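Sugar kinase (Agrobacterium tumefaciens, PDB 2RBC) probably phosphorylates a sugar or related alcohol at the expense of ATP, as a putative ribokinase-like member of the pfkB carbohydrate kinase family. Local coordinates at residues P317-E320 with E321-A325; A149-P152 with E153-A156; I126-N129 with R130-L134. All blocks are in the same frame, centred on the assembly; numbering follows the deposited sequence. Where two conformers were deposited one is given.

Interaction 1 of 3, residues P317-E320 with E321-A325; sequences PTRE and ETEEA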
loop_
_atom_site.group_PDB
_atom_site.type_symbol
_atom_site.label_atom_id
_atom_site.label_comp_id
_atom_site.label_asym_id
_atom_site.label_seq_id
_atom_site.Cartn_x
_atom_site.Cartn_y
_atom_site.Cartn_z
ATOM N N PRO A 317 -12.711 10.777 18.686
ATOM C CA PRO A 317 -12.528 11.392 20.019
ATOM C C PRO A 317 -12.881 10.508 21.202
ATOM O O PRO A 317 -13.589 9.511 21.066
ATOM C CB PRO A 317 -13.489 12.578 19.977
ATOM C CG PRO A 317 -14.578 12.123 19.139
ATOM C CD PRO A 317 -13.917 11.303 18.029
ATOM N N THR A 318 -12.391 10.918 22.360
ATOM C CA THR A 318 -12.802 10.373 23.623
ATOM C C THR A 318 -14.231 10.776 23.930
ATOM O O THR A 318 -14.776 11.703 23.309
ATOM C CB THR A 318 -11.854 10.788 24.766
ATOM O OG1 THR A 318 -12.104 12.146 25.168
ATOM C CG2 THR A 318 -10.393 10.578 24.346
ATOM N N ARG A 319 -14.836 10.062 24.889
ATOM C CA ARG A 319 -16.179 10.356 25.312
ATOM C C ARG A 319 -16.234 11.779 25.907
ATOM O O ARG A 319 -17.138 12.567 25.603
ATOM C CB ARG A 319 -16.626 9.326 26.350
ATOM C CG ARG A 319 -18.037 9.439 26.834
ATOM C CD ARG A 319 -19.041 9.430 25.667
ATOM N NE ARG A 319 -20.440 9.421 26.107
ATOM C CZ ARG A 319 -21.154 8.309 26.280
ATOM N NH1 ARG A 319 -20.604 7.115 26.079
ATOM N NH2 ARG A 319 -22.421 8.389 26.649
ATOM N N GLU A 320 -15.230 12.070 26.728
ATOM C CA GLU A 320 -15.052 13.358 27.384
ATOM C C GLU A 320 -14.956 14.517 26.373
ATOM O O GLU A 320 -15.652 15.524 26.493
ATOM C CB GLU A 320 -13.797 13.303 28.251
ATOM C CG GLU A 320 -13.871 12.322 29.453
ATOM C CD GLU A 320 -13.945 10.831 29.056
ATOM O OE1 GLU A 320 -13.361 10.438 27.995
ATOM O OE2 GLU A 320 -14.620 10.075 29.822
ATOM N N GLU A 321 -14.117 14.346 25.360
ATOM C CA GLU A 321 -13.946 15.354 24.292
ATOM C C GLU A 321 -15.253 15.622 23.576
ATOM O O GLU A 321 -15.591 16.785 23.320
ATOM C CB GLU A 321 -12.879 14.958 23.269
ATOM C CG GLU A 321 -11.494 15.066 23.808
ATOM C CD GLU A 321 -10.439 14.386 22.988
ATOM O OE1 GLU A 321 -10.728 13.626 22.013
ATOM O OE2 GLU A 321 -9.263 14.618 23.346
ATOM N N THR A 322 -15.990 14.548 23.268
ATOM C CA THR A 322 -17.310 14.652 22.626
ATOM C C THR A 322 -18.342 15.352 23.534
ATOM O O THR A 322 -19.056 16.276 23.091
ATOM C CB THR A 322 -17.843 13.258 22.149
ATOM O OG1 THR A 322 -16.811 12.529 21.438
ATOM C CG2 THR A 322 -19.093 13.428 21.217
ATOM N N GLU A 323 -18.390 14.962 24.812
ATOM C CA GLU A 323 -19.346 15.562 25.742
ATOM C C GLU A 323 -19.104 17.063 25.890
ATOM O O GLU A 323 -20.056 17.853 25.918
ATOM C CB GLU A 323 -19.304 14.925 27.140
ATOM C CG GLU A 323 -19.629 13.423 27.275
ATOM C CD GLU A 323 -21.070 13.088 27.216
ATOM O OE1 GLU A 323 -21.897 14.044 27.115
ATOM O OE2 GLU A 323 -21.388 11.854 27.257
ATOM N N GLU A 324 -17.843 17.467 26.007
ATOM C CA GLU A 324 -17.531 18.874 26.177
ATOM C C GLU A 324 -17.816 19.651 24.897
ATOM O O GLU A 324 -18.377 20.715 24.949
ATOM C CB GLU A 324 -16.090 19.064 26.639
ATOM C CG GLU A 324 -15.610 20.502 26.780
ATOM C CD GLU A 324 -16.433 21.350 27.728
ATOM O OE1 GLU A 324 -17.117 20.811 28.623
ATOM O OE2 GLU A 324 -16.401 22.588 27.589
ATOM N N ALA A 325 -17.398 19.115 23.749
ATOM C CA ALA A 325 -17.699 19.751 22.477
ATOM C C ALA A 325 -19.200 19.967 22.308
ATOM O O ALA A 325 -19.677 21.061 21.926
ATOM C CB ALA A 325 -17.101 18.916 21.304
HETATM O O HOH W 1 -23.815 10.972 27.006
#
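Thr-318 and Glu-321 meet in a reciprocal side-chain-to-backbone cap at the start of the C-terminal helix 319-330, which packs on helix 292-307. The N-cap Thr-318 accepts from Glu-321 N through OG1 (3.0 Å), a bond made possible because chi1 of 77° tucks the hydroxyl between the backbone N and the carbonyl carbon. In return Glu-321 holds CG beside its backbone N (chi1 -73°), and from there the extended chain carries OE1 back to Thr-318 N at 3.2 Å, met from above the carboxylate plane. The pair is a capping box: the short threonine keeps OG1 close to the backbone, and the longer glutamate can return to the cap. Thr-318 O is gripped twice by Thr-322, by N (3.1 Å) and by OG1 (2.9 Å), from opposite faces of its carbonyl plane; the second bond gives the hydroxyl of the buried Thr-322 an acceptor. The same OG1 lies against Pro-317 CG. From the first residue of the helix, Arg-319 reaches Glu-323 one turn on, NE donating to OE2 at 2.9 Å in a salt bridge, its guanidinium 20° from the carboxylate plane. A water links Arg-319 NH2 to that oxygen, while Glu-288 and the Met-79 carbonyl take further guanidinium N-H groups.

Interaction 2 of 3, residues A149-P152 with E153-A156; sequences ACTP and EDIA. With EDO (1,2-ethanediol), chain I.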
loop_
_atom_site.group_PDB
_atom_site.type_symbol
_atom_site.label_atom_id
_atom_site.label_comp_id
_atom_site.label_asym_id
_atom_site.label_seq_id
_atom_site.Cartn_x
_atom_site.Cartn_y
_atom_site.Cartn_z
ATOM N N ALA A 149 -19.708 -19.234 13.308
ATOM C CA ALA A 149 -20.762 -19.581 14.264
ATOM C C ALA A 149 -21.358 -18.365 14.934
ATOM O O ALA A 149 -20.674 -17.402 15.227
ATOM C CB ALA A 149 -20.253 -20.561 15.329
ATOM N N CYS A 150 -22.653 -18.406 15.173
ATOM C CA CYS A 150 -23.338 -17.297 15.807
ATOM C C CYS A 150 -24.468 -17.825 16.686
ATOM O O CYS A 150 -25.620 -17.896 16.257
ATOM C CB CYS A 150 -23.868 -16.354 14.741
ATOM S SG CYS A 150 -24.694 -14.921 15.425
ATOM N N THR A 151 -24.145 -18.196 17.915
ATOM C CA THR A 151 -25.126 -18.823 18.774
ATOM C C THR A 151 -25.769 -17.774 19.679
ATOM O O THR A 151 -25.157 -16.741 19.967
ATOM C CB THR A 151 -24.465 -19.896 19.611
ATOM O OG1 THR A 151 -23.651 -19.289 20.613
ATOM C CG2 THR A 151 -23.601 -20.810 18.726
ATOM N N PRO A 152 -27.006 -18.017 20.140
ATOM C CA PRO A 152 -27.572 -17.096 21.145
ATOM C C PRO A 152 -26.719 -16.949 22.407
ATOM O O PRO A 152 -26.667 -15.871 22.978
ATOM C CB PRO A 152 -28.934 -17.707 21.466
ATOM C CG PRO A 152 -29.279 -18.514 20.257
ATOM C CD PRO A 152 -27.963 -19.067 19.759
ATOM N N GLU A 153 -26.029 -17.996 22.828
ATOM C CA GLU A 153 -25.118 -17.882 23.965
ATOM C C GLU A 153 -23.926 -16.925 23.688
ATOM O O GLU A 153 -23.551 -16.158 24.582
ATOM C CB GLU A 153 -24.647 -19.279 24.419
ATOM C CG GLU A 153 -25.736 -20.098 25.166
ATOM C CD GLU A 153 -25.205 -21.440 25.730
ATOM O OE1 GLU A 153 -24.043 -21.788 25.382
ATOM O OE2 GLU A 153 -25.929 -22.145 26.507
ATOM N N ASP A 154 -23.345 -16.965 22.474
ATOM C CA ASP A 154 -22.367 -15.975 22.018
ATOM C C ASP A 154 -22.922 -14.542 22.139
ATOM O O ASP A 154 -22.255 -13.653 22.671
ATOM C CB ASP A 154 -21.944 -16.158 20.532
ATOM C CG ASP A 154 -21.178 -17.473 20.246
ATOM O OD1 ASP A 154 -20.689 -18.096 21.232
ATOM O OD2 ASP A 154 -21.106 -17.864 19.011
ATOM N N ILE A 155 -24.112 -14.313 21.601
ATOM C CA ILE A 155 -24.635 -12.960 21.458
ATOM C C ILE A 155 -25.148 -12.402 22.785
ATOM O O ILE A 155 -25.156 -11.191 22.992
ATOM C CB ILE A 155 -25.722 -12.915 20.359
ATOM C CG1 ILE A 155 -25.106 -13.301 18.993
ATOM C CG2 ILE A 155 -26.400 -11.536 20.274
ATOM C CD1 ILE A 155 -24.004 -12.322 18.478
ATOM N N ALA A 156 -25.562 -13.286 23.696
ATOM C CA ALA A 156 -26.178 -12.851 24.948
ATOM C C ALA A 156 -25.173 -12.106 25.800
ATOM O O ALA A 156 -25.550 -11.373 26.714
ATOM C CB ALA A 156 -26.766 -14.067 25.744
HETATM C C1 EDO I . -20.294 -20.940 19.495
HETATM O O1 EDO I . -19.778 -20.274 18.333
HETATM C C2 EDO I . -20.644 -22.409 19.222
HETATM O O2 EDO I . -20.879 -22.685 17.830
#
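Thr-151 and Asp-154 turn their side chains toward each other's backbone N-H groups, forming a capping box at the start of the short helix 152-155. The threonine is the N-cap. With chi1 at 72°, its OG1 sits between its own N and carbonyl carbon and accepts from Asp-154 N at 3.0 Å. Asp-154 swings its carboxylate beside its own backbone N, from where OD2 reaches Thr-151 N at 3.2 Å. That bond is almost straight, 176° at the hydrogen, yet it arrives 55° out of the carboxylate plane. The two side chains thus pass each other at a slant, each closing one half of the exchange, and the short aspartate chain suffices because OD2 already lies beside Thr-151 N. Pro-152 suits the first turn, where a residue without an N-H forfeits no helical bond; its carbonyl accepts from Ala-156 N at 2.9 Å, and Thr-151 O accepts from Ile-155 N.

The apolar side is made by Cys-150, whose SG, anti to its backbone N, comes within 3.9 Å of Ile-155 CG1. Cys-150 packs on Val-174 and Ile-155 on Val-177 of helix 168-180, and Cys-150 and Ile-155 both touch Trp-86 of strand 82-90. On the outer side an ethanediol, probably from the crystallisation liquor, lays its carbons against Thr-151 CG2 and donates from O1 to Asp-154 OD2 at 2.8 Å.

Interaction 3 of 3, residues I126-N129 with R130-L134; sequences IIDN and RGERL. With EDO (1,2-ethanediol), chain L.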
loop_
_atom_site.group_PDB
_atom_site.type_symbol
_atom_site.label_atom_id
_atom_site.label_comp_id
_atom_site.label_asym_id
_atom_site.label_seq_id
_atom_site.Cartn_x
_atom_site.Cartn_y
_atom_site.Cartn_z
ATOM N N ILE A 126 -5.228 7.793 -1.425
ATOM C CA ILE A 126 -4.435 9.004 -1.674
ATOM C C ILE A 126 -5.379 10.166 -1.377
ATOM O O ILE A 126 -6.421 10.286 -2.029
ATOM C CB ILE A 126 -3.895 9.058 -3.109
ATOM C CG1 ILE A 126 -3.059 7.787 -3.427
ATOM C CG2 ILE A 126 -3.050 10.332 -3.330
ATOM C CD1 ILE A 126 -2.841 7.513 -4.886
ATOM N N ILE A 127 -5.022 10.967 -0.369
ATOM C CA ILE A 127 -5.829 12.060 0.149
ATOM C C ILE A 127 -5.107 13.397 -0.126
ATOM O O ILE A 127 -4.012 13.656 0.406
ATOM C CB ILE A 127 -6.058 11.879 1.656
ATOM C CG1 ILE A 127 -6.499 10.442 1.960
ATOM C CG2 ILE A 127 -7.047 12.878 2.174
ATOM C CD1 ILE A 127 -6.798 10.156 3.409
ATOM N N ASP A 128 -5.694 14.217 -1.006
ATOM C CA ASP A 128 -5.086 15.488 -1.403
ATOM C C ASP A 128 -5.341 16.566 -0.353
ATOM O O ASP A 128 -5.945 16.302 0.708
ATOM C CB ASP A 128 -5.497 15.923 -2.838
ATOM C CG ASP A 128 -6.970 16.321 -2.957
ATOM O OD1 ASP A 128 -7.659 16.393 -1.932
ATOM O OD2 ASP A 128 -7.429 16.545 -4.098
ATOM N N ASN A 129 -4.837 17.772 -0.603
ATOM C CA ASN A 129 -5.022 18.846 0.377
ATOM C C ASN A 129 -6.414 19.495 0.355
ATOM O O ASN A 129 -6.654 20.438 1.100
ATOM C CB ASN A 129 -3.915 19.888 0.279
ATOM C CG ASN A 129 -3.915 20.629 -1.044
ATOM O OD1 ASN A 129 -4.916 20.663 -1.775
ATOM N ND2 ASN A 129 -2.780 21.219 -1.362
ATOM N N ARG A 130 -7.329 18.982 -0.469
ATOM C CA ARG A 130 -8.760 19.279 -0.318
ATOM C C ARG A 130 -9.490 18.249 0.545
ATOM O O ARG A 130 -10.716 18.327 0.692
ATOM C CB ARG A 130 -9.463 19.284 -1.664
ATOM C CG ARG A 130 -8.810 20.108 -2.725
ATOM C CD ARG A 130 -9.652 19.967 -3.947
ATOM N NE ARG A 130 -8.858 19.869 -5.165
ATOM C CZ ARG A 130 -9.340 19.481 -6.353
ATOM N NH1 ARG A 130 -8.526 19.426 -7.416
ATOM N NH2 ARG A 130 -10.635 19.140 -6.492
ATOM N N GLY A 131 -8.764 17.271 1.086
ATOM C CA GLY A 131 -9.402 16.136 1.756
ATOM C C GLY A 131 -10.162 15.197 0.823
ATOM O O GLY A 131 -10.861 14.306 1.296
ATOM N N GLU A 132 -10.027 15.382 -0.491
ATOM C CA GLU A 132 -10.611 14.458 -1.451
ATOM C C GLU A 132 -9.747 13.209 -1.529
ATOM O O GLU A 132 -8.549 13.283 -1.257
ATOM C CB GLU A 132 -10.698 15.103 -2.828
ATOM C CG GLU A 132 -11.703 16.236 -2.856
ATOM C CD GLU A 132 -11.967 16.752 -4.252
ATOM O OE1 GLU A 132 -11.057 16.671 -5.124
ATOM O OE2 GLU A 132 -13.098 17.248 -4.463
ATOM N N ARG A 133 -10.354 12.089 -1.935
ATOM C CA ARG A 133 -9.710 10.766 -1.910
ATOM C C ARG A 133 -9.766 9.969 -3.203
ATOM O O ARG A 133 -10.775 9.979 -3.909
ATOM C CB ARG A 133 -10.377 9.908 -0.869
ATOM C CG ARG A 133 -10.527 10.578 0.453
ATOM C CD ARG A 133 -10.725 9.563 1.536
ATOM N NE ARG A 133 -12.072 9.020 1.593
ATOM C CZ ARG A 133 -13.120 9.651 2.117
ATOM N NH1 ARG A 133 -13.025 10.886 2.582
ATOM N NH2 ARG A 133 -14.280 9.036 2.148
ATOM N N LEU A 134 -8.684 9.242 -3.472
ATOM C CA LEU A 134 -8.643 8.208 -4.501
ATOM C C LEU A 134 -8.345 6.871 -3.784
ATOM O O LEU A 134 -7.331 6.765 -3.078
ATOM C CB LEU A 134 -7.604 8.524 -5.561
ATOM C CG LEU A 134 -7.186 7.352 -6.461
ATOM C CD1 LEU A 134 -8.360 6.736 -7.229
ATOM C CD2 LEU A 134 -6.065 7.788 -7.400
HETATM C C1 EDO L . -17.277 12.687 2.202
HETATM O O1 EDO L . -16.103 13.481 1.952
HETATM C C2 EDO L . -17.151 11.289 1.578
HETATM O O2 EDO L . -17.235 10.248 2.575
#
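Ile-126 and Leu-134 form the packed end of a beta hairpin, strands 121-127 and 133-138. They are an antiparallel hydrogen-bonded pair, joined both ways between N and O at 2.9 Å, and their side chains lie side by side with Ile-126 CD1 4.1 Å from Leu-134 CD2. Aliphatic isoleucine and leucine suit this buried face, which meets Val-136 and Gly-52 of the second subunit; Leu-134 also pairs with a parallel strand there. Ile-127, on the other face, packs on Phe-310 beside Arg-133, which bonds to Thr-271.

From Asp-128 on the contact turns polar, and Asn-129 and Arg-130 are exposed to solvent. A type I turn from Asp-128 to Gly-131 is closed by Gly-131 N to Asp-128 O (3.0 Å); the positive phi of Gly-131 is easiest without a side chain. The Asp-128 carboxylate, turned inward by chi1 of 69°, accepts at OD1 from Arg-130 N, an Asx turn, and from Glu-132 N, each at 3.0 Å and from opposite faces of its plane. OD2 lies over a face of the Arg-130 guanidinium, 3.8 Å from NE, a long salt bridge of charges alone, whereas Arg-130 NH2 meets Glu-132 OE1 at 2.9 Å. As Asp-128 OD2 and Glu-132 OE1 are 3.8 Å apart, the arginine probably offsets their repulsion.

The three contacts follow each other along the chain in the order 3, 2, 1 and share no helix or strand; interactions 2 and 3 lie on opposite sides of the chain's centre, their own centres 41 Å apart. Interactions 1 and 2 solve the same problem, a helix start, with threonine in both, but glutamate completes the box in one and aspartate in the other. Interaction 2 is a surface contact with one buried residue, whereas interaction 1 is partly buried and adds a salt bridge one turn on. Interaction 3, also partly buried, replaces helix capping with strand pairing and an aspartate whose carboxylate accepts from two backbone N-H groups, and it alone of the three touches the second subunit.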